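Local coordinates for intracellular serine protease (Bacillus licheniformis, PDB 4ZOQ), which cleaves peptide bonds sequence-specifically as a lanthipeptide protease, probably by the serine-endopeptidase chemistry of the subtilisin-like S8 family, at residues 155-160 with 192-198; 205-211 with 325-330; 226-232 with 243-247. One frame throughout, in Å; residues are numbered along the deposited sequence.

Three contacts illustrate how loops are fastened around the mostly parallel sheet of a subtilisin-like fold. Contact 1 comes first along the chain and closes before contact 2 opens; it ties helix 146-164 to the loop between strands 189-192 and 200-205. Contact 2 starts where strand 200-205 ends and reaches the loop before the C-terminal helix 333-338. Contact 3 is nested within it, joining the loop after the outermost strand 221-226 to the start of strand 246-249. Centres of contacts 2 and 3 are about 12 Å apart, and Glu232 links them by probable hydrogen bonds to Ser208 and Asn210. Contact 1 lies about 24 Å and 29 Å from them, centre to centre, on other parts of the fold.

Contact 1 (155-160 with 192-198); sequences YQRAAN and LPSALKH
Two acceptors share the carboxamide nitrogen of Gln156: NE2 donates to Lys197 O across the contact at 3.0 Å and, within its own helix, to Asn160 OD1, both close to the amide plane. The other end of the same amide is used too, since OE1 takes the N-H of Lys197 on a lone pair, in the carbonyl plane, with OE1 to Lys197 N 3.1 Å. One glutamine thus clasps both backbone polar groups of a single residue, and the pair of bonds fixes the rotation of the amide. The chain bend that makes this possible lies at chi2 (58°), beyond a CG placed anti to the backbone nitrogen. Asn160 OD1 in turn sits at the edge of the His198 imidazole, with CD2 of His198 3.3 Å away.

Deeper in, Leu196 crosses Tyr155 at about a right angle, its CD1 3.6 Å from Tyr155 CD2. Pro193, which follows a cis peptide bond, lays CB over one face of the tyrosine ring, a CH-pi contact 4.1 Å from the centroid. Ile119, Met120 and Met123 of helix 116-128 also pack on Tyr155, and its buried OH has no polar partner in the model. The cis-proline turn Pro193-Leu196, covered by a helix from the beta-alpha-beta crossover between strands 133-136 and 168-172, is characteristic of the subtilisin-like alpha/beta fold.

Contact 2 (205-211 with 325-330); sequences NMKSNNI and IYGYGE
The CG2 methyl of Ile325 sits against the branch point CB of Ile211, 3.6 Å away, the two side chains running at a slant to each other. The far methyl of Ile211, CD1, continues past this point to the carbonyl of Ile325 and comes within 4.0 Å of Tyr326 CE1, from the side of the ring plane where Ile325 CG2 also lies, offset toward the rim. The ring's hydroxyl end is pushed in among the backbone of Asn209, Asn210 and Ile211, with CE1 of Tyr326 3.4 Å from Asn209 O.

At the other end of the contact the extended Glu330 side chain crosses that of Asn205 at about a right angle, with the amide and carboxylate planes turned 45° apart. Asn205 ND2 makes a weak bond of 3.4 Å to Glu330 OE2, and its OD1 lies against the carboxylate carbon. A type I turn runs from Met206 to Asn209 where the parallel strand 200-205 of the subtilisin-like sheet ends, and the other segment holds a type II' turn from Tyr326 to Gly329, with Gly327 supplying the positive phi.

Asn205 CG lies between the backbone N and the carbonyl carbon (chi1 65°), where ND2 can reach Met206 O at 2.8 Å as well as, weakly, Glu330; Asn209 N reaches Met206 O from the opposite face of its plane. Ser208 OG accepts from Asn210 N, an ST turn. In the other segment, Asp323 OD2 takes the backbone N-H groups of Ile325 and Tyr326, while Tyr328 and Gly329 bond through their backbones to Glu222 and Thr224 of the outermost strand.

Contact 3 (226-232 with 243-247); sequences PGGYLGE and TDLVL
With phi at +70° and psi at 179°, Gly228 swings the chain round so that the next N-H, that of Tyr229, meets the carbonyl of Asp244; Asp244 for its part has CG anti to its carbonyl carbon (chi1 -83°), which sends the carboxylate toward Gly231 and Glu232. The setting is the subtilisin-like fold just past its last parallel strand, 221-226, where the chain loops out and is met by the residues leading into strand 246-249 of a small antiparallel pair with 269-272. Gly227 lies about 8 Å from the side chain of Ser276, the probable charge-relay serine, which puts this loop near the presumed active site.

Tyr229 N to Asp244 O is the direct hydrogen bond here, 2.9 Å long, with the donor well above the carbonyl plane. Having no side chain, Gly228 can bring its CA to 3.1 Å from the same oxygen. Leu245 then covers the next carbonyl: its CD2 touches Tyr229 O at 3.3 Å and also approaches CD2 of Leu230, the two leucines lying at a slant. Val246 lays its two methyls alongside the backbone of Pro226 and Gly227.

The CB of Tyr229 points away from 243-247; its OH bonds to Asp235 and its ring is edge-to-face with Tyr273. At the outer end the carboxylates of Glu232 and Asp244 stand nearly perpendicular, with Glu232 OE2 and Asp244 OD2 4.6 Å apart, close enough that their like charges would probably repel. Glu232 OE2 also bonds to Ser208 OG, and OE1 to Asn210 ND2. Probably easing the repulsion, a water donates to Glu232 OE2 at 2.6 Å and to Asp244 OD1 at 3.0 Å.

Contact 1 (155-160 with 192-198)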
loop_
_atom_site.group_PDB
_atom_site.type_symbol
_atom_site.label_atom_id
_atom_site.label_comp_id
_atom_site.label_asym_id
_atom_site.label_seq_id
_atom_site.Cartn_x
_atom_site.Cartn_y
_atom_site.Cartn_z
ATOM N N TYR B 155 6.767 -9.731 10.706
ATOM C CA TYR B 155 6.207 -8.658 9.918
ATOM C C TYR B 155 6.548 -7.340 10.613
ATOM O O TYR B 155 6.834 -6.319 9.969
ATOM C CB TYR B 155 4.707 -8.824 9.837
ATOM C CG TYR B 155 4.153 -8.520 8.516
ATOM C CD1 TYR B 155 3.121 -9.290 7.997
ATOM C CD2 TYR B 155 4.750 -7.561 7.713
ATOM C CE1 TYR B 155 2.612 -9.029 6.755
ATOM C CE2 TYR B 155 4.259 -7.296 6.469
ATOM C CZ TYR B 155 3.187 -8.041 5.997
ATOM O OH TYR B 155 2.660 -7.827 4.747
ATOM N N GLN B 156 6.573 -7.403 11.941
ATOM C CA GLN B 156 6.895 -6.251 12.762
ATOM C C GLN B 156 8.366 -5.856 12.587
ATOM O O GLN B 156 8.717 -4.674 12.658
ATOM C CB GLN B 156 6.560 -6.549 14.233
ATOM C CG GLN B 156 6.657 -5.368 15.159
ATOM C CD GLN B 156 5.735 -4.207 14.746
ATOM O OE1 GLN B 156 4.504 -4.287 14.867
ATOM N NE2 GLN B 156 6.336 -3.127 14.261
ATOM N N ARG B 157 9.223 -6.832 12.310
ATOM C CA ARG B 157 10.635 -6.523 12.142
ATOM C C ARG B 157 10.847 -5.785 10.842
ATOM O O ARG B 157 11.613 -4.831 10.789
ATOM C CB ARG B 157 11.470 -7.802 12.142
ATOM C CG ARG B 157 11.659 -8.459 13.481
ATOM C CD ARG B 157 12.570 -9.674 13.332
ATOM N NE ARG B 157 12.725 -10.401 14.584
ATOM C CZ ARG B 157 13.492 -11.478 14.740
ATOM N NH1 ARG B 157 14.156 -11.983 13.708
ATOM N NH2 ARG B 157 13.582 -12.058 15.931
ATOM N N ALA B 158 10.101 -6.174 9.815
ATOM C CA ALA B 158 10.123 -5.466 8.542
ATOM C C ALA B 158 9.699 -4.013 8.730
ATOM O O ALA B 158 10.344 -3.083 8.212
ATOM C CB ALA B 158 9.218 -6.161 7.535
ATOM N N ALA B 159 8.646 -3.816 9.511
ATOM C CA ALA B 159 8.141 -2.478 9.756
ATOM C C ALA B 159 9.147 -1.662 10.549
ATOM O O ALA B 159 9.350 -0.459 10.288
ATOM C CB ALA B 159 6.795 -2.537 10.482
ATOM N N ASN B 160 9.785 -2.316 11.514
ATOM C CA ASN B 160 10.838 -1.670 12.286
ATOM C C ASN B 160 11.999 -1.228 11.379
ATOM O O ASN B 160 12.567 -0.135 11.523
ATOM C CB ASN B 160 11.341 -2.637 13.367
ATOM C CG ASN B 160 10.301 -2.875 14.498
ATOM O OD1 ASN B 160 9.203 -2.300 14.511
ATOM N ND2 ASN B 160 10.661 -3.719 15.444
ATOM N N LEU B 192 -2.978 -7.586 8.766
ATOM C CA LEU B 192 -1.543 -7.300 8.608
ATOM C C LEU B 192 -1.241 -6.929 7.156
ATOM O O LEU B 192 -1.731 -7.595 6.238
ATOM C CB LEU B 192 -0.744 -8.522 9.022
ATOM C CG LEU B 192 -0.918 -8.983 10.470
ATOM C CD1 LEU B 192 -0.294 -10.317 10.637
ATOM C CD2 LEU B 192 -0.212 -8.018 11.369
ATOM N N PRO B 193 -0.391 -5.902 6.927
ATOM C CA PRO B 193 0.459 -5.206 7.904
ATOM C C PRO B 193 -0.160 -3.990 8.582
ATOM O O PRO B 193 0.525 -3.325 9.360
ATOM C CB PRO B 193 1.636 -4.741 7.043
ATOM C CG PRO B 193 0.991 -4.418 5.687
ATOM C CD PRO B 193 -0.133 -5.445 5.541
ATOM N N SER B 194 -1.427 -3.708 8.308
ATOM C CA SER B 194 -2.055 -2.460 8.764
ATOM C C SER B 194 -2.069 -2.317 10.287
ATOM O O SER B 194 -2.051 -1.200 10.809
ATOM C CB SER B 194 -3.480 -2.339 8.199
ATOM O OG SER B 194 -4.359 -3.235 8.837
ATOM N N ALA B 195 -2.114 -3.439 11.002
ATOM C CA ALA B 195 -2.160 -3.390 12.461
ATOM C C ALA B 195 -0.799 -3.112 13.108
ATOM O O ALA B 195 -0.737 -2.774 14.282
ATOM C CB ALA B 195 -2.713 -4.676 12.998
ATOM N N LEU B 196 0.281 -3.273 12.346
ATOM C CA LEU B 196 1.643 -3.177 12.876
ATOM C C LEU B 196 2.059 -1.788 13.322
ATOM O O LEU B 196 1.670 -0.791 12.725
ATOM C CB LEU B 196 2.657 -3.652 11.828
ATOM C CG LEU B 196 2.599 -5.074 11.280
ATOM C CD1 LEU B 196 3.554 -5.179 10.085
ATOM C CD2 LEU B 196 2.961 -6.085 12.365
ATOM N N LYS B 197 2.915 -1.733 14.324
ATOM C CA LYS B 197 3.532 -0.481 14.687
ATOM C C LYS B 197 4.439 -0.003 13.528
ATOM O O LYS B 197 5.007 -0.827 12.786
ATOM C CB LYS B 197 4.316 -0.654 15.982
ATOM C CG LYS B 197 4.666 0.635 16.678
ATOM C CD LYS B 197 5.523 0.351 17.918
ATOM C CE LYS B 197 5.589 1.552 18.843
ATOM N NZ LYS B 197 6.368 2.634 18.213
ATOM N N HIS B 198 4.496 1.322 13.347
ATOM C CA HIS B 198 5.222 1.993 12.262
ATOM C C HIS B 198 4.566 1.778 10.871
ATOM O O HIS B 198 5.097 2.183 9.841
ATOM C CB HIS B 198 6.682 1.555 12.235
ATOM C CG HIS B 198 7.374 1.693 13.552
ATOM N ND1 HIS B 198 7.575 2.912 14.166
ATOM C CD2 HIS B 198 7.933 0.763 14.365
ATOM C CE1 HIS B 198 8.209 2.725 15.311
ATOM N NE2 HIS B 198 8.444 1.432 15.452
#

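Contact 2 (205-211 with 325-330)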
loop_
_atom_site.group_PDB
_atom_site.type_symbol
_atom_site.label_atom_id
_atom_site.label_comp_id
_atom_site.label_asym_id
_atom_site.label_seq_id
_atom_site.Cartn_x
_atom_site.Cartn_y
_atom_site.Cartn_z
ATOM N N ASN B 205 -13.109 7.249 2.995
ATOM C CA ASN B 205 -14.332 8.015 3.187
ATOM C C ASN B 205 -15.056 8.263 1.838
ATOM O O ASN B 205 -14.522 8.022 0.749
ATOM C CB ASN B 205 -14.069 9.356 3.923
ATOM C CG ASN B 205 -13.189 10.336 3.130
ATOM O OD1 ASN B 205 -11.972 10.373 3.295
ATOM N ND2 ASN B 205 -13.809 11.126 2.254
ATOM N N MET B 206 -16.279 8.766 1.944
ATOM C CA MET B 206 -17.130 9.045 0.802
ATOM C C MET B 206 -17.010 10.496 0.393
ATOM O O MET B 206 -16.408 11.296 1.116
ATOM C CB MET B 206 -18.581 8.764 1.171
ATOM C CG MET B 206 -18.795 7.405 1.686
ATOM S SD MET B 206 -18.631 6.178 0.403
ATOM C CE MET B 206 -20.097 6.570 -0.563
ATOM N N LYS B 207 -17.648 10.841 -0.725
ATOM C CA LYS B 207 -17.668 12.224 -1.199
ATOM C C LYS B 207 -18.260 13.132 -0.124
ATOM O O LYS B 207 -17.780 14.228 0.091
ATOM C CB LYS B 207 -18.485 12.344 -2.480
ATOM C CG LYS B 207 -18.642 13.763 -3.009
ATOM C CD LYS B 207 -19.633 13.763 -4.182
ATOM C CE LYS B 207 -19.039 13.119 -5.410
ATOM N NZ LYS B 207 -19.894 13.316 -6.587
ATOM N N SER B 208 -19.242 12.626 0.611
ATOM C CA SER B 208 -19.905 13.402 1.662
ATOM C C SER B 208 -19.066 13.508 2.918
ATOM O O SER B 208 -19.423 14.237 3.833
ATOM C CB SER B 208 -21.231 12.752 2.027
ATOM O OG SER B 208 -20.978 11.487 2.606
ATOM N N ASN B 209 -17.957 12.764 2.937
ATOM C CA ASN B 209 -17.042 12.639 4.078
ATOM C C ASN B 209 -17.519 11.651 5.128
ATOM O O ASN B 209 -16.816 11.451 6.121
ATOM C CB ASN B 209 -16.707 13.971 4.752
ATOM C CG ASN B 209 -15.823 14.822 3.895
ATOM O OD1 ASN B 209 -15.017 14.294 3.127
ATOM N ND2 ASN B 209 -15.894 16.134 4.068
ATOM N N ASN B 210 -18.693 11.054 4.922
ATOM C CA ASN B 210 -19.071 9.905 5.736
ATOM C C ASN B 210 -18.109 8.738 5.466
ATOM O O ASN B 210 -17.579 8.593 4.363
ATOM C CB ASN B 210 -20.489 9.434 5.428
ATOM C CG ASN B 210 -21.548 10.418 5.865
ATOM O OD1 ASN B 210 -21.334 11.237 6.771
ATOM N ND2 ASN B 210 -22.720 10.331 5.236
ATOM N N ILE B 211 -17.911 7.876 6.450
ATOM C CA ILE B 211 -17.003 6.764 6.223
ATOM C C ILE B 211 -17.631 5.873 5.163
ATOM O O ILE B 211 -18.857 5.750 5.108
ATOM C CB ILE B 211 -16.726 5.949 7.523
ATOM C CG1 ILE B 211 -15.428 5.128 7.380
ATOM C CG2 ILE B 211 -17.942 5.050 7.888
ATOM C CD1 ILE B 211 -14.155 5.984 7.459
ATOM N N ILE B 325 -13.116 5.669 13.797
ATOM C CA ILE B 325 -13.628 5.620 12.424
ATOM C C ILE B 325 -12.678 6.264 11.382
ATOM O O ILE B 325 -12.323 5.649 10.385
ATOM C CB ILE B 325 -15.000 6.302 12.358
ATOM C CG1 ILE B 325 -15.991 5.574 13.276
ATOM C CG2 ILE B 325 -15.528 6.345 10.931
ATOM C CD1 ILE B 325 -17.348 6.308 13.417
ATOM N N TYR B 326 -12.229 7.475 11.673
ATOM C CA TYR B 326 -11.439 8.281 10.761
ATOM C C TYR B 326 -9.983 8.420 11.162
ATOM O O TYR B 326 -9.232 9.056 10.451
ATOM C CB TYR B 326 -12.013 9.705 10.669
ATOM C CG TYR B 326 -13.430 9.742 10.219
ATOM C CD1 TYR B 326 -13.752 9.737 8.867
ATOM C CD2 TYR B 326 -14.464 9.759 11.154
ATOM C CE1 TYR B 326 -15.048 9.762 8.470
ATOM C CE2 TYR B 326 -15.762 9.783 10.766
ATOM C CZ TYR B 326 -16.052 9.783 9.430
ATOM O OH TYR B 326 -17.361 9.791 9.043
ATOM N N GLY B 327 -9.586 7.909 12.325
ATOM C CA GLY B 327 -8.243 8.199 12.822
ATOM C C GLY B 327 -8.078 9.701 13.057
ATOM O O GLY B 327 -9.007 10.369 13.515
ATOM N N TYR B 328 -6.936 10.264 12.686
ATOM C CA TYR B 328 -6.731 11.712 12.806
ATOM C C TYR B 328 -7.612 12.468 11.828
ATOM O O TYR B 328 -7.715 13.681 11.914
ATOM C CB TYR B 328 -5.274 12.098 12.551
ATOM C CG TYR B 328 -4.312 11.587 13.586
ATOM C CD1 TYR B 328 -4.328 12.094 14.882
ATOM C CD2 TYR B 328 -3.401 10.585 13.285
ATOM C CE1 TYR B 328 -3.460 11.632 15.844
ATOM C CE2 TYR B 328 -2.523 10.104 14.252
ATOM C CZ TYR B 328 -2.561 10.632 15.529
ATOM O OH TYR B 328 -1.699 10.172 16.501
ATOM N N GLY B 329 -8.187 11.764 10.852
ATOM C CA GLY B 329 -9.107 12.391 9.913
ATOM C C GLY B 329 -8.734 12.229 8.443
ATOM O O GLY B 329 -7.840 11.432 8.066
ATOM N N GLU B 330 -9.407 13.000 7.598
ATOM C CA GLU B 330 -9.186 12.911 6.163
ATOM C C GLU B 330 -8.009 13.736 5.702
ATOM O O GLU B 330 -7.927 14.946 5.984
ATOM C CB GLU B 330 -10.416 13.365 5.407
ATOM C CG GLU B 330 -10.295 13.230 3.896
ATOM C CD GLU B 330 -11.594 13.617 3.233
ATOM O OE1 GLU B 330 -12.574 13.762 3.983
ATOM O OE2 GLU B 330 -11.667 13.729 1.994
#

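Contact 3 (226-232 with 243-247)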
loop_
_atom_site.group_PDB
_atom_site.type_symbol
_atom_site.label_atom_id
_atom_site.label_comp_id
_atom_site.label_asym_id
_atom_site.label_seq_id
_atom_site.Cartn_x
_atom_site.Cartn_y
_atom_site.Cartn_z
ATOM N N PRO B 226 -10.492 9.799 0.339
ATOM C CA PRO B 226 -11.698 9.482 -0.443
ATOM C C PRO B 226 -11.553 8.283 -1.401
ATOM O O PRO B 226 -11.014 8.396 -2.502
ATOM C CB PRO B 226 -11.952 10.785 -1.222
ATOM C CG PRO B 226 -10.663 11.537 -1.204
ATOM C CD PRO B 226 -10.007 11.172 0.089
ATOM N N GLY B 227 -12.038 7.135 -0.954
ATOM C CA GLY B 227 -12.052 5.927 -1.759
ATOM C C GLY B 227 -13.443 5.546 -2.277
ATOM O O GLY B 227 -13.589 4.505 -2.908
ATOM N N GLY B 228 -14.485 6.306 -1.919
ATOM C CA GLY B 228 -15.770 6.140 -2.569
ATOM C C GLY B 228 -16.497 4.856 -2.250
ATOM O O GLY B 228 -16.045 4.049 -1.429
ATOM N N TYR B 229 -17.684 4.708 -2.831
ATOM C CA TYR B 229 -18.376 3.430 -2.778
ATOM C C TYR B 229 -19.425 3.394 -3.883
ATOM O O TYR B 229 -19.538 4.326 -4.683
ATOM C CB TYR B 229 -18.984 3.154 -1.402
ATOM C CG TYR B 229 -19.528 1.733 -1.249
ATOM C CD1 TYR B 229 -18.773 0.619 -1.635
ATOM C CD2 TYR B 229 -20.763 1.503 -0.645
ATOM C CE1 TYR B 229 -19.263 -0.691 -1.457
ATOM C CE2 TYR B 229 -21.241 0.221 -0.442
ATOM C CZ TYR B 229 -20.495 -0.876 -0.862
ATOM O OH TYR B 229 -21.013 -2.137 -0.658
ATOM N N LEU B 230 -20.175 2.306 -3.931
ATOM C CA LEU B 230 -21.192 2.125 -4.943
ATOM C C LEU B 230 -22.346 3.098 -4.692
ATOM O O LEU B 230 -23.009 3.533 -5.637
ATOM C CB LEU B 230 -21.696 0.679 -4.916
ATOM C CG LEU B 230 -20.696 -0.408 -5.313
ATOM C CD1 LEU B 230 -21.129 -1.759 -4.765
ATOM C CD2 LEU B 230 -20.568 -0.454 -6.834
ATOM N N GLY B 231 -22.534 3.502 -3.434
ATOM C CA GLY B 231 -23.567 4.465 -3.085
ATOM C C GLY B 231 -23.513 4.717 -1.605
ATOM O O GLY B 231 -22.969 3.885 -0.891
ATOM N N GLU B 232 -24.122 5.802 -1.118
ATOM C CA GLU B 232 -24.072 6.096 0.322
ATOM C C GLU B 232 -24.840 5.079 1.120
ATOM O O GLU B 232 -24.483 4.763 2.258
ATOM C CB GLU B 232 -24.677 7.463 0.632
ATOM C CG GLU B 232 -23.794 8.641 0.401
ATOM C CD GLU B 232 -22.781 8.866 1.499
ATOM O OE1 GLU B 232 -23.034 8.493 2.675
ATOM O OE2 GLU B 232 -21.758 9.501 1.186
ATOM N N THR B 243 -21.536 8.644 -9.076
ATOM C CA THR B 243 -20.785 9.796 -8.608
ATOM C C THR B 243 -20.146 9.563 -7.248
ATOM O O THR B 243 -19.330 10.373 -6.806
ATOM C CB THR B 243 -21.712 11.058 -8.484
ATOM O OG1 THR B 243 -22.794 10.786 -7.568
ATOM C CG2 THR B 243 -22.274 11.464 -9.850
ATOM N N ASP B 244 -20.496 8.454 -6.600
ATOM C CA ASP B 244 -19.881 8.076 -5.330
ATOM C C ASP B 244 -18.672 7.195 -5.522
ATOM O O ASP B 244 -17.925 6.981 -4.570
ATOM C CB ASP B 244 -20.894 7.383 -4.405
ATOM C CG ASP B 244 -21.766 8.384 -3.629
ATOM O OD1 ASP B 244 -21.459 9.588 -3.676
ATOM O OD2 ASP B 244 -22.769 7.981 -2.985
ATOM N N LEU B 245 -18.478 6.706 -6.748
ATOM C CA LEU B 245 -17.303 5.901 -7.122
ATOM C C LEU B 245 -16.128 6.787 -7.539
ATOM O O LEU B 245 -16.310 7.982 -7.795
ATOM C CB LEU B 245 -17.678 4.941 -8.254
ATOM C CG LEU B 245 -18.636 3.781 -7.927
ATOM C CD1 LEU B 245 -19.234 3.107 -9.191
ATOM C CD2 LEU B 245 -17.859 2.730 -7.088
ATOM N N VAL B 246 -14.932 6.208 -7.640
ATOM C CA VAL B 246 -13.765 6.999 -7.997
ATOM C C VAL B 246 -13.118 6.452 -9.260
ATOM O O VAL B 246 -13.115 5.236 -9.491
ATOM C CB VAL B 246 -12.722 7.066 -6.829
ATOM C CG1 VAL B 246 -13.350 7.759 -5.627
ATOM C CG2 VAL B 246 -12.160 5.681 -6.437
ATOM N N LEU B 247 -12.594 7.344 -10.101
ATOM C CA LEU B 247 -11.910 6.882 -11.303
ATOM C C LEU B 247 -10.527 6.321 -10.948
ATOM O O LEU B 247 -9.838 6.834 -10.069
ATOM C CB LEU B 247 -11.787 8.003 -12.344
ATOM C CG LEU B 247 -11.594 7.512 -13.790
ATOM C CD1 LEU B 247 -12.833 6.764 -14.235
ATOM C CD2 LEU B 247 -11.290 8.639 -14.759
HETATM O O HOH W 1 -21.107 10.884 -0.945
#